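Local coordinates for protein YJHT (PDB 2UVK) that converts the alpha-anomer of N-acetylneuraminic acid to the beta-anomer, speeding the equilibrium between the two, as a homodimeric periplasmic Kelch-repeat beta-propeller, at residues S1-T6 / S318-G323; G15-D20 / S312-N317; T21-L26 / W33-T38. All blocks are in the same frame, centred on the assembly; numbering follows the deposited sequence.

In the fold
The three contacts illustrate how a beta-propeller uses two kinds of adhesion: hydrogen bonds within a blade and apolar side chains between blades. Contact 3 joins two strands of the first blade and is largely buried. Contact 2 packs the innermost strand of that blade, 14-18, beside its counterpart in the last blade, 311-315, and is only partly buried. Contact 1, again buried, lays the N-terminal residues against strand 318-322, the next strand of the last blade. Contacts 1 and 2 therefore share one sheet, and contacts 2 and 3 share the other. Four backbone bonds cross contact 3, whereas the other two rely on apolar side chains packing on one another and, in contact 2, on backbone.

Contact 1. Residues S1-T6 / S318-G323; sequences SVLPET and SLLIIG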
loop_
_atom_site.group_PDB
_atom_site.type_symbol
_atom_site.label_atom_id
_atom_site.label_comp_id
_atom_site.label_asym_id
_atom_site.label_seq_id
_atom_site.Cartn_x
_atom_site.Cartn_y
_atom_site.Cartn_z
ATOM N N SER B 1 -22.917 -27.956 15.167
ATOM C CA SER B 1 -23.078 -29.125 16.113
ATOM C C SER B 1 -23.206 -28.727 17.597
ATOM O O SER B 1 -24.254 -28.977 18.218
ATOM C CB SER B 1 -21.884 -30.050 15.995
ATOM O OG SER B 1 -20.824 -29.520 16.768
ATOM N N VAL B 2 -22.131 -28.143 18.154
ATOM C CA VAL B 2 -22.122 -27.606 19.532
ATOM C C VAL B 2 -22.999 -26.358 19.600
ATOM O O VAL B 2 -23.467 -25.965 20.665
ATOM C CB VAL B 2 -20.699 -27.229 20.047
ATOM C CG1 VAL B 2 -19.675 -28.309 19.734
ATOM C CG2 VAL B 2 -20.250 -25.867 19.516
ATOM N N LEU B 3 -23.152 -25.704 18.450
ATOM C CA LEU B 3 -24.224 -24.759 18.201
ATOM C C LEU B 3 -25.044 -25.385 17.084
ATOM O O LEU B 3 -24.550 -26.282 16.385
ATOM C CB LEU B 3 -23.669 -23.412 17.731
ATOM C CG LEU B 3 -22.746 -22.660 18.693
ATOM C CD1 LEU B 3 -22.233 -21.374 18.030
ATOM C CD2 LEU B 3 -23.453 -22.331 20.010
ATOM N N PRO B 4 -26.289 -24.923 16.895
ATOM C CA PRO B 4 -27.030 -25.422 15.752
ATOM C C PRO B 4 -26.238 -25.191 14.452
ATOM O O PRO B 4 -25.411 -24.269 14.374
ATOM C CB PRO B 4 -28.314 -24.584 15.755
ATOM C CG PRO B 4 -28.388 -23.970 17.082
ATOM C CD PRO B 4 -27.045 -23.936 17.677
ATOM N N GLU B 5 -26.505 -26.026 13.456
ATOM C CA GLU B 5 -25.846 -25.895 12.154
ATOM C C GLU B 5 -26.078 -24.504 11.600
ATOM O O GLU B 5 -27.160 -23.941 11.743
ATOM C CB GLU B 5 -26.386 -26.933 11.159
ATOM C CG GLU B 5 -26.206 -28.398 11.569
ATOM C CD GLU B 5 -24.773 -28.738 11.912
ATOM O OE1 GLU B 5 -23.926 -28.640 11.011
ATOM O OE2 GLU B 5 -24.476 -29.094 13.079
ATOM N N THR B 6 -25.074 -23.931 10.942
ATOM C CA THR B 6 -25.287 -22.627 10.341
ATOM C C THR B 6 -26.358 -22.776 9.256
ATOM O O THR B 6 -26.490 -23.862 8.675
ATOM C CB THR B 6 -24.000 -22.041 9.756
ATOM O OG1 THR B 6 -23.403 -22.985 8.872
ATOM C CG2 THR B 6 -23.008 -21.722 10.887
ATOM N N SER B 318 -12.887 -21.190 26.029
ATOM C CA SER B 318 -12.634 -22.214 25.033
ATOM C C SER B 318 -12.533 -21.539 23.677
ATOM O O SER B 318 -12.846 -20.367 23.538
ATOM C CB SER B 318 -13.788 -23.212 24.997
ATOM O OG SER B 318 -13.901 -23.908 26.236
ATOM N N LEU B 319 -12.082 -22.305 22.690
ATOM C CA LEU B 319 -12.097 -21.871 21.288
ATOM C C LEU B 319 -13.339 -22.444 20.606
ATOM O O LEU B 319 -13.498 -23.659 20.514
ATOM C CB LEU B 319 -10.840 -22.338 20.588
ATOM C CG LEU B 319 -10.836 -22.188 19.062
ATOM C CD1 LEU B 319 -11.028 -20.733 18.714
ATOM C CD2 LEU B 319 -9.526 -22.733 18.546
ATOM N N LEU B 320 -14.214 -21.555 20.142
ATOM C CA LEU B 320 -15.405 -21.917 19.404
ATOM C C LEU B 320 -15.077 -21.764 17.910
ATOM O O LEU B 320 -14.696 -20.679 17.484
ATOM C CB LEU B 320 -16.540 -20.968 19.794
ATOM C CG LEU B 320 -17.859 -21.042 19.026
ATOM C CD1 LEU B 320 -18.402 -22.461 19.000
ATOM C CD2 LEU B 320 -18.878 -20.033 19.563
ATOM N N ILE B 321 -15.218 -22.852 17.151
ATOM C CA ILE B 321 -14.967 -22.842 15.700
ATOM C C ILE B 321 -16.299 -23.013 15.000
ATOM O O ILE B 321 -17.043 -23.933 15.307
ATOM C CB ILE B 321 -14.037 -24.013 15.299
ATOM C CG1 ILE B 321 -12.630 -23.788 15.848
ATOM C CG2 ILE B 321 -14.067 -24.271 13.752
ATOM C CD1 ILE B 321 -11.736 -24.986 15.722
ATOM N N ILE B 322 -16.597 -22.137 14.045
ATOM C CA ILE B 322 -17.883 -22.176 13.374
ATOM C C ILE B 322 -17.627 -22.234 11.861
ATOM O O ILE B 322 -16.972 -21.363 11.303
ATOM C CB ILE B 322 -18.757 -20.948 13.689
ATOM C CG1 ILE B 322 -18.897 -20.734 15.214
ATOM C CG2 ILE B 322 -20.137 -21.116 13.050
ATOM C CD1 ILE B 322 -19.702 -19.493 15.578
ATOM N N GLY B 323 -18.166 -23.265 11.236
ATOM C CA GLY B 323 -18.048 -23.438 9.775
ATOM C C GLY B 323 -16.631 -23.730 9.323
ATOM O O GLY B 323 -15.819 -24.293 10.045
#
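Leu3 and Leu320 meet by their methyl groups, with Leu3 CD1 3.9 Å from Leu320 CD2 and the two side chains crossing at about a right angle. The same Leu3 CD1 reaches a second residue of the strand, lying 4.0 Å from Ile322 CD1, so that one methyl touches both Leu320 and Ile322. On one flank, Val2 and Leu320 run past each other in opposite directions, and Val2 CG2 comes within 3.9 Å of Leu320 CD1. On the other, Thr6 turns its methyl rather than its hydroxyl to the strand: Thr6 CG2 is 3.6 Å from Ile322 CG2. Leu320 can reach out because its CG is anti to the backbone N (chi1 173°), which places CG so that the methyls beyond it reach Val2 and Leu3.

No hydrogen bond crosses between the two segments, and several polar groups find partners around them. Ser1 N donates to Glu5 OE2 at 2.8 Å, approaching from above the carboxylate plane, about 41° out of it, and it also bonds to Leu3 O; together these bonds tie the chain end back on residues 3 and 5. Glu5 OE1 bonds to Thr333 OG1, Ser1 OG to Ser335 O, and Thr6 OG1 to Val8 O, the last consistent with the methyl being the part of Thr6 that meets Ile322.

Beyond this shell, Ile322 also touches Val22 and Ile24 of the first blade, and Thr6 packs on Ile24. The N-terminal residues thus lie where the first and last blades come together. Such a seam belongs to the closed ring of a beta-propeller, here six four-stranded blades, in which, in this protein, the beginning of the chain meets the last blade.

Contact 2. Residues G15-D20 / S312-N317; sequences GAIDND and SLPWNN
Ile17 is the main apolar bridge between strands 14-18 and 311-315, touching three side chains of the latter. Its CG1 is anti to the backbone N (chi1 -174°), and from there CD1 extends to the indole, 4.1 Å from Trp315 CD1, the two side chains crossing at about a right angle. The other branch turns to the proline: Ile17 CG2 lies 4.0 Å from Pro314 CD, these side chains sliding past one another in opposite directions. Nearer the backbone, Ile17 CB is 4.3 Å from Leu313 CD1.

A second group of contacts sets methyls against backbone. Leu313 CD2 rests 3.7 Å from Ala16 CA, while Leu313 CD1 comes 3.9 Å from Ala16 O. In return, Ile17 CD1 approaches Pro314 O at 3.7 Å.

Polar interactions surround the contact without crossing it. Trp315 NE1 makes a weak hydrogen bond to Thr38 OG1. The backbone of Ala16 is bonded to Tyr23 and that of Leu313 to Leu320, each within its own blade.

The strand segments run nearly parallel, at 13°, but 7.0 Å apart, wider than neighbours in a sheet, and no hydrogen bond joins them. The first and last blades are therefore held together here by apolar side chains packing on one another and on the facing backbone, while their backbone bonding stays inside each sheet.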
loop_
_atom_site.group_PDB
_atom_site.type_symbol
_atom_site.label_atom_id
_atom_site.label_comp_id
_atom_site.label_asym_id
_atom_site.label_seq_id
_atom_site.Cartn_x
_atom_site.Cartn_y
_atom_site.Cartn_z
ATOM N N GLY B 15 -17.037 -13.220 11.791
ATOM C CA GLY B 15 -17.965 -13.174 12.921
ATOM C C GLY B 15 -17.291 -12.560 14.114
ATOM O O GLY B 15 -16.103 -12.283 14.103
ATOM N N ALA B 16 -18.099 -12.359 15.143
ATOM C CA ALA B 16 -17.684 -11.648 16.336
ATOM C C ALA B 16 -18.601 -12.115 17.458
ATOM O O ALA B 16 -19.687 -12.620 17.226
ATOM C CB ALA B 16 -17.816 -10.154 16.111
ATOM N N ILE B 17 -18.131 -11.953 18.691
ATOM C CA ILE B 17 -18.933 -12.270 19.861
ATOM C C ILE B 17 -19.011 -11.033 20.738
ATOM O O ILE B 17 -18.012 -10.332 20.929
ATOM C CB ILE B 17 -18.373 -13.492 20.609
ATOM C CG1 ILE B 17 -19.316 -13.887 21.749
ATOM C CG2 ILE B 17 -16.973 -13.232 21.081
ATOM C CD1 ILE B 17 -19.282 -15.336 22.082
ATOM N N ASP B 18 -20.218 -10.738 21.201
ATOM C CA ASP B 18 -20.450 -9.650 22.141
ATOM C C ASP B 18 -21.066 -10.334 23.329
ATOM O O ASP B 18 -22.243 -10.683 23.290
ATOM C CB ASP B 18 -21.429 -8.642 21.576
ATOM C CG ASP B 18 -21.865 -7.626 22.600
ATOM O OD1 ASP B 18 -20.998 -7.184 23.376
ATOM O OD2 ASP B 18 -23.057 -7.262 22.600
ATOM N N ASN B 19 -20.224 -10.558 24.337
ATOM C CA ASN B 19 -20.578 -11.283 25.551
ATOM C C ASN B 19 -21.095 -12.689 25.233
ATOM O O ASN B 19 -20.279 -13.589 24.970
ATOM C CB ASN B 19 -21.522 -10.434 26.414
ATOM C CG ASN B 19 -20.876 -9.123 26.858
ATOM O OD1 ASN B 19 -21.445 -8.038 26.697
ATOM N ND2 ASN B 19 -19.658 -9.223 27.377
ATOM N N ASP B 20 -22.413 -12.877 25.234
ATOM C CA ASP B 20 -22.993 -14.203 24.989
ATOM C C ASP B 20 -23.668 -14.342 23.603
ATOM O O ASP B 20 -24.219 -15.406 23.277
ATOM C CB ASP B 20 -23.999 -14.551 26.098
ATOM C CG ASP B 20 -23.325 -14.973 27.424
ATOM O OD1 ASP B 20 -22.132 -15.348 27.430
ATOM O OD2 ASP B 20 -24.017 -14.954 28.457
ATOM N N SER B 312 -13.371 -18.229 14.225
ATOM C CA SER B 312 -12.852 -18.563 15.561
ATOM C C SER B 312 -13.351 -17.506 16.535
ATOM O O SER B 312 -13.164 -16.326 16.277
ATOM C CB SER B 312 -11.320 -18.484 15.568
ATOM O OG SER B 312 -10.691 -19.520 14.878
ATOM N N LEU B 313 -13.929 -17.932 17.663
ATOM C CA LEU B 313 -14.413 -16.978 18.677
ATOM C C LEU B 313 -14.070 -17.497 20.073
ATOM O O LEU B 313 -14.090 -18.694 20.270
ATOM C CB LEU B 313 -15.918 -16.806 18.577
ATOM C CG LEU B 313 -16.439 -16.146 17.299
ATOM C CD1 LEU B 313 -17.956 -16.156 17.269
ATOM C CD2 LEU B 313 -15.885 -14.714 17.193
ATOM N N PRO B 314 -13.750 -16.586 21.015
ATOM C CA PRO B 314 -13.620 -17.009 22.419
ATOM C C PRO B 314 -14.987 -17.231 23.044
ATOM O O PRO B 314 -15.848 -16.376 22.930
ATOM C CB PRO B 314 -12.923 -15.806 23.081
ATOM C CG PRO B 314 -13.336 -14.640 22.296
ATOM C CD PRO B 314 -13.459 -15.151 20.857
ATOM N N TRP B 315 -15.191 -18.373 23.690
ATOM C CA TRP B 315 -16.452 -18.633 24.361
ATOM C C TRP B 315 -16.245 -19.592 25.525
ATOM O O TRP B 315 -15.696 -20.671 25.350
ATOM C CB TRP B 315 -17.469 -19.196 23.367
ATOM C CG TRP B 315 -18.826 -19.376 23.949
ATOM C CD1 TRP B 315 -19.519 -18.471 24.682
ATOM C CD2 TRP B 315 -19.649 -20.538 23.861
ATOM N NE1 TRP B 315 -20.729 -18.988 25.055
ATOM C CE2 TRP B 315 -20.836 -20.260 24.565
ATOM C CE3 TRP B 315 -19.504 -21.787 23.250
ATOM C CZ2 TRP B 315 -21.874 -21.183 24.682
ATOM C CZ3 TRP B 315 -20.545 -22.709 23.363
ATOM C CH2 TRP B 315 -21.713 -22.397 24.079
ATOM N N ASN B 316 -16.675 -19.179 26.718
ATOM C CA ASN B 316 -16.539 -20.018 27.925
ATOM C C ASN B 316 -15.113 -20.539 28.118
ATOM O O ASN B 316 -14.902 -21.730 28.343
ATOM C CB ASN B 316 -17.493 -21.222 27.851
ATOM C CG ASN B 316 -18.956 -20.836 27.916
ATOM O OD1 ASN B 316 -19.310 -19.712 28.289
ATOM N ND2 ASN B 316 -19.826 -21.786 27.567
ATOM N N ASN B 317 -14.134 -19.656 27.994
ATOM C CA ASN B 317 -12.733 -20.036 28.161
ATOM C C ASN B 317 -12.298 -21.169 27.224
ATOM O O ASN B 317 -11.425 -21.963 27.543
ATOM C CB ASN B 317 -12.473 -20.416 29.636
ATOM C CG ASN B 317 -11.000 -20.378 30.010
ATOM O OD1 ASN B 317 -10.198 -19.644 29.414
ATOM N ND2 ASN B 317 -10.634 -21.162 31.036
#

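Contact 3. Residues T21-L26 / W33-T38; sequences TVYIGL and WYKLDT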
loop_
_atom_site.group_PDB
_atom_site.type_symbol
_atom_site.label_atom_id
_atom_site.label_comp_id
_atom_site.label_asym_id
_atom_site.label_seq_id
_atom_site.Cartn_x
_atom_site.Cartn_y
_atom_site.Cartn_z
ATOM N N THR B 21 -23.607 -13.279 22.796
ATOM C CA THR B 21 -24.283 -13.245 21.486
ATOM C C THR B 21 -23.260 -13.340 20.354
ATOM O O THR B 21 -22.372 -12.503 20.244
ATOM C CB THR B 21 -25.111 -11.959 21.307
ATOM O OG1 THR B 21 -26.067 -11.850 22.377
ATOM C CG2 THR B 21 -25.863 -11.935 19.979
ATOM N N VAL B 22 -23.423 -14.365 19.536
ATOM C CA VAL B 22 -22.488 -14.646 18.417
ATOM C C VAL B 22 -23.087 -14.063 17.154
ATOM O O VAL B 22 -24.271 -14.245 16.896
ATOM C CB VAL B 22 -22.303 -16.165 18.197
ATOM C CG1 VAL B 22 -21.531 -16.442 16.903
ATOM C CG2 VAL B 22 -21.603 -16.807 19.394
ATOM N N TYR B 23 -22.248 -13.387 16.360
ATOM C CA TYR B 23 -22.655 -12.833 15.049
ATOM C C TYR B 23 -21.792 -13.467 13.970
ATOM O O TYR B 23 -20.581 -13.498 14.112
ATOM C CB TYR B 23 -22.452 -11.326 15.002
ATOM C CG TYR B 23 -23.298 -10.569 15.994
ATOM C CD1 TYR B 23 -24.467 -9.948 15.612
ATOM C CD2 TYR B 23 -22.896 -10.460 17.312
ATOM C CE1 TYR B 23 -25.237 -9.243 16.539
ATOM C CE2 TYR B 23 -23.655 -9.776 18.239
ATOM C CZ TYR B 23 -24.809 -9.158 17.851
ATOM O OH TYR B 23 -25.562 -8.472 18.792
ATOM N N ILE B 24 -22.411 -13.999 12.920
ATOM C CA ILE B 24 -21.654 -14.524 11.771
ATOM C C ILE B 24 -22.255 -14.076 10.460
ATOM O O ILE B 24 -23.453 -13.841 10.336
ATOM C CB ILE B 24 -21.583 -16.043 11.772
ATOM C CG1 ILE B 24 -22.983 -16.659 11.715
ATOM C CG2 ILE B 24 -20.793 -16.555 12.981
ATOM C CD1 ILE B 24 -23.005 -18.131 11.476
ATOM N N GLY B 25 -21.413 -13.985 9.439
ATOM C CA GLY B 25 -21.909 -13.600 8.143
ATOM C C GLY B 25 -20.830 -13.608 7.085
ATOM O O GLY B 25 -19.660 -13.897 7.335
ATOM N N LEU B 26 -21.289 -13.335 5.883
ATOM C CA LEU B 26 -20.414 -13.218 4.706
ATOM C C LEU B 26 -19.785 -14.549 4.311
ATOM O O LEU B 26 -20.311 -15.601 4.616
ATOM C CB LEU B 26 -19.426 -12.073 4.871
ATOM C CG LEU B 26 -20.037 -10.724 5.240
ATOM C CD1 LEU B 26 -18.997 -9.623 5.430
ATOM C CD2 LEU B 26 -21.136 -10.318 4.221
ATOM N N TRP B 33 -26.186 -12.167 7.366
ATOM C CA TRP B 33 -25.680 -12.209 8.725
ATOM C C TRP B 33 -26.722 -12.881 9.606
ATOM O O TRP B 33 -27.921 -12.818 9.307
ATOM C CB TRP B 33 -25.389 -10.812 9.250
ATOM C CG TRP B 33 -24.056 -10.333 8.784
ATOM C CD1 TRP B 33 -23.764 -9.832 7.560
ATOM C CD2 TRP B 33 -22.834 -10.364 9.520
ATOM N NE1 TRP B 33 -22.425 -9.507 7.494
ATOM C CE2 TRP B 33 -21.838 -9.823 8.692
ATOM C CE3 TRP B 33 -22.483 -10.769 10.819
ATOM C CZ2 TRP B 33 -20.523 -9.706 9.106
ATOM C CZ3 TRP B 33 -21.181 -10.629 11.230
ATOM C CH2 TRP B 33 -20.215 -10.108 10.386
ATOM N N TYR B 34 -26.230 -13.546 10.633
ATOM C CA TYR B 34 -27.063 -14.199 11.641
ATOM C C TYR B 34 -26.497 -13.938 13.014
ATOM O O TYR B 34 -25.311 -13.731 13.165
ATOM C CB TYR B 34 -27.114 -15.700 11.411
ATOM C CG TYR B 34 -27.358 -16.116 9.987
ATOM C CD1 TYR B 34 -28.639 -16.280 9.503
ATOM C CD2 TYR B 34 -26.289 -16.358 9.131
ATOM C CE1 TYR B 34 -28.855 -16.670 8.181
ATOM C CE2 TYR B 34 -26.498 -16.754 7.799
ATOM C CZ TYR B 34 -27.772 -16.906 7.341
ATOM O OH TYR B 34 -27.961 -17.302 6.008
ATOM N N LYS B 35 -27.371 -13.977 14.024
ATOM C CA LYS B 35 -26.931 -13.928 15.421
ATOM C C LYS B 35 -27.471 -15.114 16.209
ATOM O O LYS B 35 -28.465 -15.708 15.838
ATOM C CB LYS B 35 -27.350 -12.627 16.087
ATOM C CG LYS B 35 -28.853 -12.488 16.362
ATOM C CD LYS B 35 -29.099 -11.127 16.960
ATOM C CE LYS B 35 -30.553 -10.887 17.255
ATOM N NZ LYS B 35 -30.709 -9.504 17.818
ATOM N N LEU B 36 -26.784 -15.461 17.282
ATOM C CA LEU B 36 -27.259 -16.519 18.163
ATOM C C LEU B 36 -26.945 -16.156 19.615
ATOM O O LEU B 36 -25.853 -15.722 19.946
ATOM C CB LEU B 36 -26.612 -17.841 17.756
ATOM C CG LEU B 36 -27.013 -19.078 18.541
ATOM C CD1 LEU B 36 -27.142 -20.282 17.628
ATOM C CD2 LEU B 36 -25.992 -19.328 19.665
ATOM N N ASP B 37 -27.948 -16.311 20.478
ATOM C CA ASP B 37 -27.798 -16.094 21.915
ATOM C C ASP B 37 -27.387 -17.435 22.505
ATOM O O ASP B 37 -28.168 -18.375 22.502
ATOM C CB ASP B 37 -29.139 -15.630 22.485
ATOM C CG ASP B 37 -29.121 -15.485 23.980
ATOM O OD1 ASP B 37 -28.051 -15.659 24.601
ATOM O OD2 ASP B 37 -30.197 -15.167 24.534
ATOM N N THR B 38 -26.150 -17.537 22.973
ATOM C CA THR B 38 -25.616 -18.826 23.412
ATOM C C THR B 38 -26.272 -19.296 24.720
ATOM O O THR B 38 -26.179 -20.466 25.065
ATOM C CB THR B 38 -24.100 -18.786 23.646
ATOM O OG1 THR B 38 -23.788 -17.786 24.626
ATOM C CG2 THR B 38 -23.324 -18.518 22.328
#
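Strands 21-25 and 33-37 form an antiparallel beta hairpin in the first Kelch repeat, the two middle strands of the first four-stranded blade. Two hydrogen-bonded pairs hold them. Val22 and Leu36 exchange bonds, with Val22 N to Leu36 O at 2.8 Å and nearly straight (167°), while the return bond from Leu36 N to Val22 O is more bent, at 149°. Ile24 and Tyr34 repeat the exchange, Tyr34 N reaching Ile24 O at 2.8 Å. Carbonyl oxygens also receive CA-H contacts, as from Lys35 CA to Val22 O at 3.1 Å.

On the face bearing Tyr23, Trp33 and Lys35, the indole folds back over the neighbouring strand, with Gly25 as the backbone beneath it. Gly25 CA makes a CH-pi contact, 3.8 Å from the centroid of the five-membered Trp33 ring; with no side chain on Gly25, the ring can lie directly on the backbone. Leu26 CG touches the ring at Trp33 NE1 (3.5 Å) and Tyr23 CB at Trp33 CZ3 (4.0 Å). Tyr23 and Lys35 lie side by side, pointing the same way. The ring of Trp33 continues to Trp98 and that of Tyr23 to Phe63, both in the second blade.

On the opposite face, Val22 CG2 meets Thr38 CG2 at 3.8 Å, and Ile24 CG1 lies 4.2 Å from Tyr34 CD2. The hairpin thus uses its backbone polarity within the blade, partly between its own two strands and partly with Thr14 and Ala16 on one side and Thr46 and Leu48 on the other, and offers hydrophobic or aromatic groups to a blade on either side.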